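Local coordinates for protein signal transducer and activator of transcription (Mus musculus, PDB 5OEN) that probably relays cytokine signals to gene transcription, and here contributes its helical coiled-coil domain, which is bound to the chain of another protein, at residues V31-Y36 against L57-A62; F17-I22 against V72-S76; K93-W97 against L113-L118. The protein carries 2 engineered substitutions. All coordinates share one frame; numbering follows the deposited sequence.

Interaction 1 (V31-Y36 against L57-A62); sequences VFSFRY and LVQATA
Arg35 of helix 2-40 leans across Leu57, Val58 and Thr61 of helix 50-104, touching them in turn along its length. At the root, Arg35 CB lies 3.8 Å from Val58 CG2, a methyl that also rests on the arginine's backbone carbonyl. CG stands anti to the carbonyl carbon (chi1 -63°), and the chain then runs extended to NE, carrying it past the Leu57 side chain at about a right angle. Arg35 CD meets Leu57 CD2 at 3.7 Å, and NE passes the same methyl. The flat guanidinium ends between two aliphatic groups, Val31 CG1 over one face and Leu57 CD2 over the opposite one, both toward the rim. At the tip, Arg35 NH1 donates to Thr61 OG1 over 2.7 Å, through a bond bent to 134° with the oxygen somewhat off the guanidinium plane. Thr61 OG1 in turn donates to Leu57 O, 2.8 Å away and one turn back, so this buried hydroxyl both accepts and donates. Outside the two segments, Arg35 NE pairs with an acidic side chain on the chain of another protein; an acidic side chain of that chain also packs on Leu57. Away from the guanidinium the contact turns apolar. Thr61 CG2 lies 3.7 Å from Phe32 CB, while the CD1-CE1 side of the ring meets Ala62, with Phe32 CE1 3.8 Å from Ala62 CB and also touching Val58 CG1. Tyr36 CD2 approaches the same valine methyl, Val58 CG1, at 4.0 Å, and Tyr36 CB lies over one face of the Phe32 ring. With the short axes 9.3 Å apart and 159° between their directions, this is the close, nearly antiparallel helix pairing of the STAT coiled-coil domain, placed here where the pair meets the partner protein.

Interaction 2 (F17-I22 against V72-S76); sequences FLVRSI and VLDIS
Leu18 and Ile75 lie alongside each other with their chains running counter to one another, each pointing toward the facing helix, so that they meet flank to flank. Leu18 CD1 lies 3.8 Å from Ile75 CG2, and the leucine CB touches the same methyl. The longer branch of Ile75 turns off to another side: with CG1 anti to the carbonyl carbon (chi1 -65°), Ile75 CD1 faces both Phe17 and Ser21. There it stands 3.8 Å from Phe17 CE2, the isoleucine crossing the phenylalanine at about a right angle, and 3.6 Å from Ser21 OG. That hydroxyl is turned back on its own helix, donating to Phe17 O at 3.1 Å from above the carbonyl plane, while Ser21 N reaches the same oxygen from the opposite face. Val72 stands roughly perpendicular to both Leu18 and Ile22, its CG1 being 4.1 Å from Leu18 CD1 and 4.2 Å from Ile22 CG1. Leu132 and Leu139 of helix 115-142 pack on Leu18 and Val72, and Gln160 of helix 151-173 takes the hydroxyl of Ser76. Largely aliphatic side chains packed between near-antiparallel helices, 163° apart in direction, are characteristic of the four-helix core of the STAT coiled-coil domain.

Interaction 3 (K93-W97 against L113-L118); sequences KLDEW and LQLEQL
Trp97 lays one face of its indole against Leu115 and turns an edge to Leu113. Leu115 CB sits over the six-membered ring in a CH-pi contact, 4.1 Å from the ring centroid and 29° off its normal; the nearest ring atom is Trp97 CZ2, 3.6 Å from Leu115 CB. Further out along the same leucine, CD2 reaches Trp97 CH2; the two side chains cross at about a right angle. At the edge, in the plane of the indole, lies the backbone oxygen of Leu113, with Trp97 NE1 2.9 Å from Leu113 O. Leu118 comes in obliquely on the pyrrole side, its CD1 3.9 Å from Trp97 CD1 and just as near Trp97 CB. The indole thus touches both the strung-out chain at Leu113 and the first turn of helix 115-142, directly beyond the N-cap residue Gln114. This reach follows from the first torsion of Trp97, which sets CG anti to the backbone N (chi1 -171°) on a side chain that already starts out toward the facing segment. One turn earlier on helix 50-104, Leu94 fills in beside the tryptophan: Leu94 CD1 meets Leu115 CD1 at 3.6 Å and Leu118 CD1 at 4.2 Å. Leu118 CD1 thus touches both Leu94 and Trp97, and the leucine also has a loose contact with Lys93, whose CB lies 4.4 Å from Leu118 CD2. Pro111, in the loop leading into Leu113, packs on Trp97 as well. An aromatic residue near the end of one long helix, resting on the opening turn of the next and on the loop between them, joins two consecutive helices of the STAT coiled-coil domain at one end of the bundle.

In the fold
Interactions 1 and 2 join the same two helices, 2-40 and 50-104, with centres 21 Å apart; interaction 1 is nested within the chain loop that interaction 2 closes. Interaction 3 pairs helix 50-104 with the start of helix 115-142, on the opposite side of the chain's centre from interaction 1. All three are partly buried. Interaction 2 is the most central, about 7 Å from that centre, and relies on apolar packing, mostly aliphatic, with no hydrogen bond across its segments. The other two centres lie about 26 Å out: interaction 1 mixes apolar packing with an arginine-threonine bond beside another protein, while interaction 3 depends on an indole with one face on a leucine and others round it.

Interaction 1 (V31-Y36 against L57-A62)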
loop_
_atom_site.group_PDB
_atom_site.type_symbol
_atom_site.label_atom_id
_atom_site.label_comp_id
_atom_site.label_asym_id
_atom_site.label_seq_id
_atom_site.Cartn_x
_atom_site.Cartn_y
_atom_site.Cartn_z
ATOM N N VAL B 31 -0.346 5.553 -3.771
ATOM C CA VAL B 31 0.194 6.905 -3.627
ATOM C C VAL B 31 0.036 7.679 -4.930
ATOM O O VAL B 31 -0.496 8.795 -4.954
ATOM C CB VAL B 31 1.666 6.843 -3.180
ATOM C CG1 VAL B 31 2.307 8.226 -3.197
ATOM C CG2 VAL B 31 1.771 6.223 -1.791
ATOM N N PHE B 32 0.491 7.091 -6.037
ATOM C CA PHE B 32 0.461 7.792 -7.317
ATOM C C PHE B 32 -0.955 8.219 -7.675
ATOM O O PHE B 32 -1.209 9.396 -7.954
ATOM C CB PHE B 32 1.052 6.907 -8.415
ATOM C CG PHE B 32 0.790 7.413 -9.805
ATOM C CD1 PHE B 32 1.599 8.385 -10.367
ATOM C CD2 PHE B 32 -0.272 6.924 -10.545
ATOM C CE1 PHE B 32 1.356 8.856 -11.644
ATOM C CE2 PHE B 32 -0.520 7.391 -11.821
ATOM C CZ PHE B 32 0.295 8.359 -12.370
ATOM N N SER B 33 -1.897 7.273 -7.670
ATOM C CA SER B 33 -3.263 7.592 -8.074
ATOM C C SER B 33 -3.880 8.639 -7.156
ATOM O O SER B 33 -4.667 9.482 -7.603
ATOM C CB SER B 33 -4.113 6.322 -8.090
ATOM O OG SER B 33 -4.085 5.677 -6.830
ATOM N N PHE B 34 -3.541 8.598 -5.865
ATOM C CA PHE B 34 -4.008 9.625 -4.940
ATOM C C PHE B 34 -3.462 10.991 -5.335
ATOM O O PHE B 34 -4.222 11.942 -5.553
ATOM C CB PHE B 34 -3.596 9.266 -3.511
ATOM C CG PHE B 34 -3.873 10.353 -2.507
ATOM C CD1 PHE B 34 -5.171 10.630 -2.107
ATOM C CD2 PHE B 34 -2.838 11.093 -1.957
ATOM C CE1 PHE B 34 -5.430 11.627 -1.184
ATOM C CE2 PHE B 34 -3.092 12.089 -1.033
ATOM C CZ PHE B 34 -4.389 12.356 -0.646
ATOM N N ARG B 35 -2.136 11.104 -5.437
ATOM C CA ARG B 35 -1.531 12.354 -5.882
ATOM C C ARG B 35 -2.031 12.747 -7.264
ATOM O O ARG B 35 -2.336 13.919 -7.512
ATOM C CB ARG B 35 -0.011 12.223 -5.888
ATOM C CG ARG B 35 0.587 11.965 -4.526
ATOM C CD ARG B 35 2.099 11.883 -4.607
ATOM N NE ARG B 35 2.717 11.692 -3.299
ATOM C CZ ARG B 35 4.021 11.515 -3.111
ATOM N NH1 ARG B 35 4.849 11.501 -4.147
ATOM N NH2 ARG B 35 4.498 11.347 -1.886
ATOM N N TYR B 36 -2.104 11.783 -8.184
ATOM C CA TYR B 36 -2.604 12.072 -9.524
ATOM C C TYR B 36 -4.001 12.676 -9.459
ATOM O O TYR B 36 -4.279 13.704 -10.087
ATOM C CB TYR B 36 -2.604 10.791 -10.363
ATOM C CG TYR B 36 -2.720 11.000 -11.859
ATOM C CD1 TYR B 36 -3.371 10.069 -12.663
ATOM C CD2 TYR B 36 -2.158 12.109 -12.475
ATOM C CE1 TYR B 36 -3.472 10.249 -14.032
ATOM C CE2 TYR B 36 -2.254 12.297 -13.840
ATOM C CZ TYR B 36 -2.909 11.366 -14.614
ATOM O OH TYR B 36 -2.998 11.558 -15.975
ATOM N N LEU B 57 5.658 16.543 -7.942
ATOM C CA LEU B 57 5.435 15.464 -6.984
ATOM C C LEU B 57 4.871 14.231 -7.679
ATOM O O LEU B 57 5.376 13.116 -7.497
ATOM C CB LEU B 57 4.490 15.938 -5.880
ATOM C CG LEU B 57 4.392 15.049 -4.640
ATOM C CD1 LEU B 57 5.636 15.197 -3.781
ATOM C CD2 LEU B 57 3.142 15.379 -3.843
ATOM N N VAL B 58 3.816 14.413 -8.479
ATOM C CA VAL B 58 3.251 13.305 -9.247
ATOM C C VAL B 58 4.291 12.738 -10.201
ATOM O O VAL B 58 4.411 11.517 -10.360
ATOM C CB VAL B 58 1.993 13.773 -10.003
ATOM C CG1 VAL B 58 1.478 12.679 -10.941
ATOM C CG2 VAL B 58 0.908 14.193 -9.022
ATOM N N GLN B 59 5.049 13.615 -10.859
ATOM C CA GLN B 59 6.056 13.161 -11.810
ATOM C C GLN B 59 7.061 12.230 -11.144
ATOM O O GLN B 59 7.487 11.234 -11.740
ATOM C CB GLN B 59 6.760 14.371 -12.423
ATOM C CG GLN B 59 7.601 14.063 -13.645
ATOM C CD GLN B 59 8.232 15.308 -14.239
ATOM O OE1 GLN B 59 8.193 16.382 -13.640
ATOM N NE2 GLN B 59 8.812 15.169 -15.424
ATOM N N ALA B 60 7.438 12.529 -9.899
ATOM C CA ALA B 60 8.416 11.721 -9.182
ATOM C C ALA B 60 7.823 10.440 -8.611
ATOM O O ALA B 60 8.578 9.534 -8.243
ATOM C CB ALA B 60 9.039 12.540 -8.050
ATOM N N THR B 61 6.497 10.343 -8.518
ATOM C CA THR B 61 5.881 9.122 -8.011
ATOM C C THR B 61 5.796 8.058 -9.098
ATOM O O THR B 61 5.973 6.867 -8.822
ATOM C CB THR B 61 4.489 9.426 -7.450
ATOM O OG1 THR B 61 4.543 10.610 -6.644
ATOM C CG2 THR B 61 3.993 8.272 -6.591
ATOM N N ALA B 62 5.533 8.468 -10.341
ATOM C CA ALA B 62 5.481 7.513 -11.442
ATOM C C ALA B 62 6.848 6.900 -11.716
ATOM O O ALA B 62 6.931 5.748 -12.158
ATOM C CB ALA B 62 4.945 8.191 -12.703
#

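Interaction 2 (F17-I22 against V72-S76)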
loop_
_atom_site.group_PDB
_atom_site.type_symbol
_atom_site.label_atom_id
_atom_site.label_comp_id
_atom_site.label_asym_id
_atom_site.label_seq_id
_atom_site.Cartn_x
_atom_site.Cartn_y
_atom_site.Cartn_z
ATOM N N PHE B 17 10.828 -12.126 0.491
ATOM C CA PHE B 17 11.301 -10.816 0.056
ATOM C C PHE B 17 10.511 -10.320 -1.149
ATOM O O PHE B 17 10.188 -9.130 -1.242
ATOM C CB PHE B 17 12.793 -10.883 -0.268
ATOM C CG PHE B 17 13.340 -9.619 -0.861
ATOM C CD1 PHE B 17 13.578 -8.512 -0.066
ATOM C CD2 PHE B 17 13.621 -9.538 -2.212
ATOM C CE1 PHE B 17 14.082 -7.347 -0.609
ATOM C CE2 PHE B 17 14.125 -8.378 -2.762
ATOM C CZ PHE B 17 14.357 -7.281 -1.959
ATOM N N LEU B 18 10.192 -11.217 -2.086
ATOM C CA LEU B 18 9.350 -10.835 -3.216
ATOM C C LEU B 18 7.981 -10.369 -2.739
ATOM O O LEU B 18 7.485 -9.321 -3.165
ATOM C CB LEU B 18 9.207 -12.007 -4.189
ATOM C CG LEU B 18 8.178 -11.815 -5.312
ATOM C CD1 LEU B 18 8.492 -10.574 -6.136
ATOM C CD2 LEU B 18 8.120 -13.043 -6.204
ATOM N N VAL B 19 7.350 -11.145 -1.855
ATOM C CA VAL B 19 6.043 -10.761 -1.330
ATOM C C VAL B 19 6.109 -9.371 -0.707
ATOM O O VAL B 19 5.180 -8.566 -0.848
ATOM C CB VAL B 19 5.544 -11.816 -0.325
ATOM C CG1 VAL B 19 4.320 -11.315 0.439
ATOM C CG2 VAL B 19 5.205 -13.105 -1.051
ATOM N N ARG B 20 7.202 -9.068 -0.006
ATOM C CA ARG B 20 7.363 -7.737 0.570
ATOM C C ARG B 20 7.530 -6.686 -0.521
ATOM O O ARG B 20 6.938 -5.604 -0.445
ATOM C CB ARG B 20 8.554 -7.726 1.525
ATOM C CG ARG B 20 8.412 -8.709 2.680
ATOM C CD ARG B 20 9.729 -8.939 3.404
ATOM N NE ARG B 20 9.658 -10.090 4.300
ATOM C CZ ARG B 20 10.682 -10.554 5.011
ATOM N NH1 ARG B 20 11.871 -9.968 4.939
ATOM N NH2 ARG B 20 10.518 -11.610 5.799
ATOM N N SER B 21 8.327 -6.992 -1.550
ATOM C CA SER B 21 8.503 -6.058 -2.657
ATOM C C SER B 21 7.174 -5.757 -3.337
ATOM O O SER B 21 6.904 -4.609 -3.712
ATOM C CB SER B 21 9.500 -6.626 -3.669
ATOM O OG SER B 21 10.803 -6.721 -3.117
ATOM N N ILE B 22 6.332 -6.777 -3.507
ATOM C CA ILE B 22 5.045 -6.579 -4.166
ATOM C C ILE B 22 4.137 -5.708 -3.307
ATOM O O ILE B 22 3.376 -4.882 -3.826
ATOM C CB ILE B 22 4.398 -7.940 -4.480
ATOM C CG1 ILE B 22 5.291 -8.737 -5.436
ATOM C CG2 ILE B 22 3.022 -7.746 -5.099
ATOM C CD1 ILE B 22 4.937 -10.199 -5.525
ATOM N N VAL B 72 10.604 -5.627 -9.744
ATOM C CA VAL B 72 9.840 -6.795 -9.316
ATOM C C VAL B 72 9.977 -7.920 -10.332
ATOM O O VAL B 72 10.172 -9.085 -9.964
ATOM C CB VAL B 72 8.367 -6.409 -9.086
ATOM C CG1 VAL B 72 7.507 -7.648 -8.833
ATOM C CG2 VAL B 72 8.250 -5.445 -7.915
ATOM N N LEU B 73 9.870 -7.596 -11.621
ATOM C CA LEU B 73 10.067 -8.607 -12.654
ATOM C C LEU B 73 11.453 -9.227 -12.554
ATOM O O LEU B 73 11.609 -10.445 -12.696
ATOM C CB LEU B 73 9.854 -7.990 -14.035
ATOM C CG LEU B 73 8.410 -7.632 -14.394
ATOM C CD1 LEU B 73 8.378 -6.665 -15.563
ATOM C CD2 LEU B 73 7.616 -8.886 -14.722
ATOM N N ASP B 74 12.476 -8.405 -12.309
ATOM C CA ASP B 74 13.827 -8.933 -12.148
ATOM C C ASP B 74 13.887 -9.947 -11.012
ATOM O O ASP B 74 14.559 -10.979 -11.127
ATOM C CB ASP B 74 14.811 -7.790 -11.897
ATOM C CG ASP B 74 15.076 -6.961 -13.143
ATOM O OD1 ASP B 74 14.525 -7.293 -14.216
ATOM O OD2 ASP B 74 15.837 -5.975 -13.049
ATOM N N ILE B 75 13.200 -9.667 -9.905
ATOM C CA ILE B 75 13.163 -10.612 -8.790
ATOM C C ILE B 75 12.494 -11.909 -9.226
ATOM O O ILE B 75 13.094 -12.990 -9.184
ATOM C CB ILE B 75 12.440 -9.991 -7.581
ATOM C CG1 ILE B 75 13.225 -8.789 -7.051
ATOM C CG2 ILE B 75 12.255 -11.024 -6.470
ATOM C CD1 ILE B 75 12.419 -7.898 -6.132
ATOM N N SER B 76 11.232 -11.815 -9.651
ATOM C CA SER B 76 10.465 -13.016 -9.961
ATOM C C SER B 76 11.069 -13.793 -11.123
ATOM O O SER B 76 10.997 -15.026 -11.140
ATOM C CB SER B 76 9.015 -12.640 -10.259
ATOM O OG SER B 76 8.945 -11.613 -11.231
#

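Interaction 3 (K93-W97 against L113-L118)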
loop_
_atom_site.group_PDB
_atom_site.type_symbol
_atom_site.label_atom_id
_atom_site.label_comp_id
_atom_site.label_asym_id
_atom_site.label_seq_id
_atom_site.Cartn_x
_atom_site.Cartn_y
_atom_site.Cartn_z
ATOM N N LYS B 93 15.833 -36.999 -10.864
ATOM C CA LYS B 93 16.221 -37.831 -9.730
ATOM C C LYS B 93 15.119 -38.825 -9.386
ATOM O O LYS B 93 15.377 -40.024 -9.228
ATOM C CB LYS B 93 16.556 -36.949 -8.526
ATOM C CG LYS B 93 17.839 -37.347 -7.814
ATOM C CD LYS B 93 18.308 -36.272 -6.841
ATOM C CE LYS B 93 19.821 -36.101 -6.885
ATOM N NZ LYS B 93 20.239 -35.095 -7.904
ATOM N N LEU B 94 13.880 -38.343 -9.260
ATOM C CA LEU B 94 12.755 -39.247 -9.040
ATOM C C LEU B 94 12.665 -40.287 -10.150
ATOM O O LEU B 94 12.339 -41.452 -9.893
ATOM C CB LEU B 94 11.453 -38.451 -8.946
ATOM C CG LEU B 94 10.171 -39.275 -8.792
ATOM C CD1 LEU B 94 10.183 -40.062 -7.488
ATOM C CD2 LEU B 94 8.948 -38.378 -8.865
ATOM N N ASP B 95 12.945 -39.883 -11.392
ATOM C CA ASP B 95 12.993 -40.845 -12.489
ATOM C C ASP B 95 13.998 -41.950 -12.199
ATOM O O ASP B 95 13.714 -43.134 -12.418
ATOM C CB ASP B 95 13.343 -40.135 -13.799
ATOM C CG ASP B 95 12.141 -39.471 -14.448
ATOM O OD1 ASP B 95 11.007 -39.693 -13.974
ATOM O OD2 ASP B 95 12.331 -38.726 -15.433
ATOM N N GLU B 96 15.180 -41.584 -11.700
ATOM C CA GLU B 96 16.174 -42.593 -11.354
ATOM C C GLU B 96 15.694 -43.475 -10.209
ATOM O O GLU B 96 16.104 -44.636 -10.112
ATOM C CB GLU B 96 17.499 -41.922 -10.992
ATOM C CG GLU B 96 18.698 -42.854 -11.054
ATOM C CD GLU B 96 20.017 -42.114 -10.965
ATOM O OE1 GLU B 96 20.148 -41.234 -10.089
ATOM O OE2 GLU B 96 20.918 -42.406 -11.778
ATOM N N TRP B 97 14.829 -42.948 -9.339
ATOM C CA TRP B 97 14.294 -43.753 -8.245
ATOM C C TRP B 97 13.305 -44.789 -8.763
ATOM O O TRP B 97 13.376 -45.968 -8.397
ATOM C CB TRP B 97 13.630 -42.852 -7.204
ATOM C CG TRP B 97 13.248 -43.582 -5.952
ATOM C CD1 TRP B 97 13.953 -43.625 -4.785
ATOM C CD2 TRP B 97 12.076 -44.379 -5.744
ATOM N NE1 TRP B 97 13.292 -44.398 -3.862
ATOM C CE2 TRP B 97 12.137 -44.872 -4.426
ATOM C CE3 TRP B 97 10.982 -44.722 -6.543
ATOM C CZ2 TRP B 97 11.146 -45.692 -3.890
ATOM C CZ3 TRP B 97 9.999 -45.534 -6.008
ATOM C CH2 TRP B 97 10.086 -46.009 -4.695
ATOM N N LEU B 113 18.155 -43.404 -1.756
ATOM C CA LEU B 113 17.341 -42.259 -1.373
ATOM C C LEU B 113 15.897 -42.700 -1.162
ATOM O O LEU B 113 15.312 -43.366 -2.023
ATOM C CB LEU B 113 17.417 -41.169 -2.443
ATOM C CG LEU B 113 17.354 -39.724 -1.940
ATOM C CD1 LEU B 113 17.781 -38.758 -3.034
ATOM C CD2 LEU B 113 15.963 -39.378 -1.441
ATOM N N GLN B 114 15.333 -42.329 -0.016
ATOM C CA GLN B 114 13.954 -42.677 0.298
ATOM C C GLN B 114 12.986 -41.871 -0.559
ATOM O O GLN B 114 13.248 -40.721 -0.923
ATOM C CB GLN B 114 13.658 -42.418 1.776
ATOM C CG GLN B 114 14.662 -43.029 2.740
ATOM C CD GLN B 114 14.335 -42.716 4.187
ATOM O OE1 GLN B 114 13.195 -42.400 4.526
ATOM N NE2 GLN B 114 15.341 -42.797 5.050
ATOM N N LEU B 115 11.848 -42.488 -0.880
ATOM C CA LEU B 115 10.814 -41.780 -1.625
ATOM C C LEU B 115 10.120 -40.740 -0.758
ATOM O O LEU B 115 9.588 -39.754 -1.280
ATOM C CB LEU B 115 9.792 -42.772 -2.180
ATOM C CG LEU B 115 8.683 -42.184 -3.053
ATOM C CD1 LEU B 115 9.254 -41.592 -4.331
ATOM C CD2 LEU B 115 7.646 -43.245 -3.370
ATOM N N GLU B 116 10.112 -40.943 0.563
ATOM C CA GLU B 116 9.497 -39.969 1.458
ATOM C C GLU B 116 10.181 -38.613 1.342
ATOM O O GLU B 116 9.517 -37.570 1.375
ATOM C CB GLU B 116 9.551 -40.479 2.900
ATOM C CG GLU B 116 8.798 -41.784 3.128
ATOM C CD GLU B 116 9.000 -42.338 4.524
ATOM O OE1 GLU B 116 9.459 -41.581 5.404
ATOM O OE2 GLU B 116 8.701 -43.532 4.741
ATOM N N GLN B 117 11.507 -38.606 1.188
ATOM C CA GLN B 117 12.226 -37.341 1.104
ATOM C C GLN B 117 12.027 -36.690 -0.258
ATOM O O GLN B 117 11.931 -35.460 -0.356
ATOM C CB GLN B 117 13.710 -37.566 1.389
ATOM C CG GLN B 117 14.505 -36.284 1.565
ATOM C CD GLN B 117 15.874 -36.519 2.176
ATOM O OE1 GLN B 117 16.233 -35.896 3.176
ATOM N NE2 GLN B 117 16.649 -37.416 1.575
ATOM N N LEU B 118 11.946 -37.495 -1.317
ATOM C CA LEU B 118 11.705 -36.944 -2.648
ATOM C C LEU B 118 10.342 -36.270 -2.721
ATOM O O LEU B 118 10.216 -35.153 -3.231
ATOM C CB LEU B 118 11.816 -38.049 -3.700
ATOM C CG LEU B 118 13.237 -38.430 -4.116
ATOM C CD1 LEU B 118 13.264 -39.829 -4.708
ATOM C CD2 LEU B 118 13.789 -37.419 -5.111
#